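Local coordinates for protein purine nucleoside phosphorylase (Thermus thermophilus, PDB 6TK9) that probably catalyses the reversible, phosphate-dependent cleavage of purine nucleosides such as inosine and guanosine into free base and ribose 1-phosphate, at residues G79-H82 against G86-A89; A135-L140 against Y183-G188. All coordinates share one frame; numbering follows the deposited sequence.

Interaction 1: residues G79-H82 against G86-A89. With PO4 (phosphate ion), chain G.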
loop_
_atom_site.group_PDB
_atom_site.type_symbol
_atom_site.label_atom_id
_atom_site.label_comp_id
_atom_site.label_asym_id
_atom_site.label_seq_id
_atom_site.Cartn_x
_atom_site.Cartn_y
_atom_site.Cartn_z
ATOM N N GLY A 79 -2.718 -22.407 -30.387
ATOM C CA GLY A 79 -3.170 -22.722 -29.012
ATOM C C GLY A 79 -2.036 -23.245 -28.135
ATOM O O GLY A 79 -0.935 -23.487 -28.671
ATOM N N ARG A 80 -2.305 -23.427 -26.835
ATOM C CA ARG A 80 -1.320 -23.812 -25.780
ATOM C C ARG A 80 -2.049 -24.587 -24.682
ATOM O O ARG A 80 -3.266 -24.855 -24.848
ATOM C CB ARG A 80 -0.593 -22.609 -25.161
ATOM C CG ARG A 80 -1.505 -21.495 -24.658
ATOM C CD ARG A 80 -0.994 -20.790 -23.416
ATOM N NE ARG A 80 0.088 -19.860 -23.694
ATOM C CZ ARG A 80 -0.077 -18.611 -24.121
ATOM N NH1 ARG A 80 -1.293 -18.138 -24.341
ATOM N NH2 ARG A 80 0.981 -17.846 -24.355
ATOM N N VAL A 81 -1.317 -24.961 -23.628
ATOM C CA VAL A 81 -1.864 -25.658 -22.434
ATOM C C VAL A 81 -1.678 -24.756 -21.213
ATOM O O VAL A 81 -0.806 -23.852 -21.218
ATOM C CB VAL A 81 -1.227 -27.043 -22.247
ATOM C CG1 VAL A 81 -1.493 -27.918 -23.461
ATOM C CG2 VAL A 81 0.262 -26.967 -21.951
ATOM N N HIS A 82 -2.506 -24.973 -20.205
ATOM C CA HIS A 82 -2.523 -24.161 -18.966
ATOM C C HIS A 82 -2.327 -25.072 -17.759
ATOM O O HIS A 82 -2.719 -26.265 -17.802
ATOM C CB HIS A 82 -3.829 -23.374 -18.880
ATOM C CG HIS A 82 -4.146 -22.660 -20.152
ATOM N ND1 HIS A 82 -4.909 -23.235 -21.148
ATOM C CD2 HIS A 82 -3.781 -21.439 -20.601
ATOM C CE1 HIS A 82 -5.009 -22.389 -22.153
ATOM N NE2 HIS A 82 -4.329 -21.280 -21.844
ATOM N N GLY A 86 -4.434 -28.787 -15.381
ATOM C CA GLY A 86 -3.872 -29.788 -14.458
ATOM C C GLY A 86 -2.554 -30.347 -14.938
ATOM O O GLY A 86 -2.145 -31.401 -14.416
ATOM N N TYR A 87 -1.903 -29.668 -15.887
ATOM C CA TYR A 87 -0.510 -29.942 -16.324
ATOM C C TYR A 87 0.447 -29.287 -15.318
ATOM O O TYR A 87 0.163 -28.183 -14.887
ATOM C CB TYR A 87 -0.282 -29.397 -17.737
ATOM C CG TYR A 87 -1.100 -30.071 -18.807
ATOM C CD1 TYR A 87 -0.899 -31.410 -19.118
ATOM C CD2 TYR A 87 -2.066 -29.379 -19.516
ATOM C CE1 TYR A 87 -1.644 -32.047 -20.097
ATOM C CE2 TYR A 87 -2.827 -30.001 -20.487
ATOM C CZ TYR A 87 -2.613 -31.335 -20.776
ATOM O OH TYR A 87 -3.337 -31.953 -21.738
ATOM N N SER A 88 1.563 -29.915 -14.976
ATOM C CA SER A 88 2.619 -29.231 -14.202
ATOM C C SER A 88 3.110 -27.998 -14.987
ATOM O O SER A 88 2.861 -27.919 -16.231
ATOM C CB SER A 88 3.733 -30.175 -13.857
ATOM O OG SER A 88 4.153 -30.921 -14.983
ATOM N N ALA A 89 3.726 -27.040 -14.280
ATOM C CA ALA A 89 4.415 -25.854 -14.850
ATOM C C ALA A 89 5.460 -26.324 -15.868
ATOM O O ALA A 89 5.533 -25.738 -16.959
ATOM C CB ALA A 89 5.041 -25.026 -13.751
HETATM P P PO4 G . -4.571 -17.586 -22.902
HETATM O O1 PO4 G . -4.023 -18.995 -23.181
HETATM O O2 PO4 G . -5.971 -17.682 -22.302
HETATM O O3 PO4 G . -4.649 -16.773 -24.179
HETATM O O4 PO4 G . -3.610 -16.883 -21.948
#
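The backbones at His82 and Tyr87 run 6.7 Å apart, CA to CA, across a short bend; no hydrogen bond joins the two segments, and His82 O stays 3.9 Å from Gly86 N. Contact rests instead on the ring of Tyr87, whose CD2 lies 3.7 Å from Val81 CB. The valine meets it obliquely, the two side chains crossing at about a right angle, while CG1 reaches CE2. The carbonyl oxygen of His82 comes up to the same CD2 at 3.6 Å, at the ring edge and near its plane. With CG anti to its carbonyl carbon (chi1 -65°), Tyr87 swings its ring across Val81, and its hydroxyl bonds to Val54 O.

Val81 separates two residues that hold phosphate from the other side of the chain. His82 presents NE2 in its ring plane to phosphate O1, 2.7 Å away and nearly straight (171°). Arg80 NH1 donates to the same oxygen at 3.1 Å, its chain folded at chi2 and chi3 to bring the guanidinium round edge-on. O1 thus takes two bonds from this segment; Ser29, Ser211 and Ala112 also bond to the ion. This serine-arginine-histidine set is consistent with the phosphate pocket of trimeric purine nucleoside phosphorylases, although the ion itself probably comes from the crystallisation liquor. Glu215 steadies Arg80 by a salt bridge to NE, and the His82 ring stacks on Tyr84.

The bend lies between strand 72-78 and helix 89-92. Ser88 caps this helix, Glu91 bonds back to Ser88 N, and Val92 packs on both Val81 and Tyr87.

Interaction 2: residues A135-L140 against Y183-G188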
loop_
_atom_site.group_PDB
_atom_site.type_symbol
_atom_site.label_atom_id
_atom_site.label_comp_id
_atom_site.label_asym_id
_atom_site.label_seq_id
_atom_site.Cartn_x
_atom_site.Cartn_y
_atom_site.Cartn_z
ATOM N N ALA A 135 0.734 -17.788 -8.966
ATOM C CA ALA A 135 0.199 -19.151 -9.213
ATOM C C ALA A 135 0.835 -20.189 -8.272
ATOM O O ALA A 135 0.255 -21.275 -8.123
ATOM C CB ALA A 135 0.423 -19.503 -10.657
ATOM N N GLY A 136 1.991 -19.886 -7.674
ATOM C CA GLY A 136 2.649 -20.763 -6.686
ATOM C C GLY A 136 3.300 -21.975 -7.328
ATOM O O GLY A 136 3.479 -22.994 -6.652
ATOM N N ALA A 137 3.688 -21.859 -8.595
ATOM C CA ALA A 137 4.327 -22.946 -9.380
ATOM C C ALA A 137 5.413 -22.358 -10.288
ATOM O O ALA A 137 5.295 -21.195 -10.724
ATOM C CB ALA A 137 3.280 -23.701 -10.162
ATOM N N ASN A 138 6.465 -23.127 -10.525
ATOM C CA ASN A 138 7.641 -22.671 -11.290
ATOM C C ASN A 138 8.106 -23.835 -12.148
ATOM O O ASN A 138 8.372 -24.928 -11.673
ATOM C CB ASN A 138 8.722 -22.108 -10.376
ATOM C CG ASN A 138 9.808 -21.427 -11.181
ATOM O OD1 ASN A 138 10.417 -22.049 -12.058
ATOM N ND2 ASN A 138 10.029 -20.148 -10.922
ATOM N N PRO A 139 8.237 -23.635 -13.465
ATOM C CA PRO A 139 8.499 -24.759 -14.343
ATOM C C PRO A 139 9.909 -25.311 -14.109
ATOM O O PRO A 139 10.152 -26.438 -14.491
ATOM C CB PRO A 139 8.294 -24.133 -15.722
ATOM C CG PRO A 139 8.724 -22.704 -15.520
ATOM C CD PRO A 139 8.158 -22.348 -14.165
ATOM N N LEU A 140 10.806 -24.518 -13.520
ATOM C CA LEU A 140 12.215 -24.958 -13.309
ATOM C C LEU A 140 12.324 -25.801 -12.041
ATOM O O LEU A 140 13.422 -26.277 -11.776
ATOM C CB LEU A 140 13.141 -23.748 -13.196
ATOM C CG LEU A 140 13.168 -22.866 -14.429
ATOM C CD1 LEU A 140 14.209 -21.766 -14.286
ATOM C CD2 LEU A 140 13.416 -23.708 -15.670
ATOM N N TYR A 183 2.181 -8.212 -16.316
ATOM C CA TYR A 183 1.253 -9.371 -16.454
ATOM C C TYR A 183 1.308 -10.233 -15.192
ATOM O O TYR A 183 2.398 -10.716 -14.884
ATOM C CB TYR A 183 1.601 -10.217 -17.687
ATOM C CG TYR A 183 0.685 -11.392 -17.946
ATOM C CD1 TYR A 183 0.933 -12.623 -17.374
ATOM C CD2 TYR A 183 -0.400 -11.294 -18.803
ATOM C CE1 TYR A 183 0.135 -13.721 -17.637
ATOM C CE2 TYR A 183 -1.218 -12.383 -19.072
ATOM C CZ TYR A 183 -0.952 -13.608 -18.484
ATOM O OH TYR A 183 -1.757 -14.700 -18.710
ATOM N N ALA A 184 0.170 -10.441 -14.524
ATOM C CA ALA A 184 0.013 -11.351 -13.360
ATOM C C ALA A 184 -0.597 -12.690 -13.801
ATOM O O ALA A 184 -1.769 -12.720 -14.319
ATOM C CB ALA A 184 -0.848 -10.698 -12.304
ATOM N N TRP A 185 0.157 -13.761 -13.576
ATOM C CA TRP A 185 -0.274 -15.182 -13.700
ATOM C C TRP A 185 -1.150 -15.565 -12.507
ATOM O O TRP A 185 -0.609 -15.803 -11.444
ATOM C CB TRP A 185 0.960 -16.100 -13.807
ATOM C CG TRP A 185 0.669 -17.561 -13.940
ATOM C CD1 TRP A 185 -0.496 -18.138 -14.349
ATOM C CD2 TRP A 185 1.598 -18.633 -13.749
ATOM N NE1 TRP A 185 -0.366 -19.497 -14.385
ATOM C CE2 TRP A 185 0.902 -19.831 -14.022
ATOM C CE3 TRP A 185 2.930 -18.703 -13.342
ATOM C CZ2 TRP A 185 1.489 -21.080 -13.891
ATOM C CZ3 TRP A 185 3.513 -19.936 -13.202
ATOM C CH2 TRP A 185 2.802 -21.106 -13.481
ATOM N N PHE A 186 -2.465 -15.587 -12.695
ATOM C CA PHE A 186 -3.480 -16.085 -11.731
ATOM C C PHE A 186 -3.787 -17.522 -12.122
ATOM O O PHE A 186 -3.991 -17.752 -13.313
ATOM C CB PHE A 186 -4.737 -15.213 -11.792
ATOM C CG PHE A 186 -5.808 -15.568 -10.797
ATOM C CD1 PHE A 186 -5.669 -15.232 -9.457
ATOM C CD2 PHE A 186 -6.956 -16.228 -11.196
ATOM C CE1 PHE A 186 -6.661 -15.540 -8.538
ATOM C CE2 PHE A 186 -7.941 -16.546 -10.270
ATOM C CZ PHE A 186 -7.801 -16.188 -8.942
ATOM N N MET A 187 -3.793 -18.460 -11.175
ATOM C CA MET A 187 -3.753 -19.908 -11.511
ATOM C C MET A 187 -5.057 -20.312 -12.207
ATOM O O MET A 187 -4.998 -21.153 -13.107
ATOM C CB MET A 187 -3.531 -20.784 -10.280
ATOM C CG MET A 187 -4.672 -20.775 -9.298
ATOM S SD MET A 187 -4.202 -21.739 -7.871
ATOM C CE MET A 187 -4.044 -23.364 -8.612
ATOM N N GLY A 188 -6.189 -19.738 -11.800
ATOM C CA GLY A 188 -7.507 -20.126 -12.329
ATOM C C GLY A 188 -7.818 -21.576 -11.986
ATOM O O GLY A 188 -7.169 -22.154 -11.111
#
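Ala135 sets its methyl squarely over one face of the Trp185 indole. CB sits 3.5 Å from the centroid of the six-membered ring and only 16° off its normal, a CH-pi contact whose closest atoms are CE2 and CD2, the bond shared by the two rings. Farther out along the indole, Ala137 O approaches CZ3 at 3.3 Å from an oblique direction, and Ala137 CB lies 4.2 Å from CH2. On its other flank Ala135 CB meets Met187 CB, also at 4.2 Å, where the CA atoms of Ala135 and Met187 are 4.6 Å apart. No hydrogen bond crosses between the segments; Ala135 N and Trp185 O come to 3.4 Å with poor geometry.

With CG anti to the backbone N (chi1 -180°), the indole projects from its strand toward the loop 135-140, bringing one face against Ala135. That strand, 179-185, runs parallel to 124-133 in the mixed central sheet of the phosphorylase superfamily, and Tyr183 and Trp185 both bond to the backbone of Ile132. The loop that follows strand 124-133 thus returns past the chain of strand 179-185 at Ala135 and Met187. Val213 and Pro214, at the start of helix 213-222, also touch Trp185.

Beyond Ala137 the loop is shaped by an Asx turn: Asn138 OD1 accepts from Leu140 N at 2.9 Å, in the carbonyl plane. Asn138 ND2 hydrogen-bonds to Ser190 OG of the third subunit, and Asn138 also packs against Gly188 of that subunit. Leu140 touches Ile217 and His221 of helix 213-222 as well as Pro189 of the third subunit, while Met187 packs on Gly136 of the second subunit.

Interactions 1 and 2 lie with centres 11 Å apart and meet through Ala89, at the start of helix 89-92. Its carbonyl O is 3.4 Å from Pro139 CB, and its CB lies 3.7 Å from Asn138 C and 4.2 Å from Ala137 CB, so the loop 135-140 touches the start of that helix through Ala137 to Pro139 and Trp185 through Ala135 and Ala137. Arg80 and His82 of interaction 1 bind the phosphate directly. Interaction 2 adjoins the site less directly: Tyr183, on the same strand as Trp185, hydrogen-bonds through OH to the carbonyl of Ser211, whose hydroxyl group bonds to the phosphate. Both contacts also border the second subunit, whose Arg141 bonds to Tyr87 O.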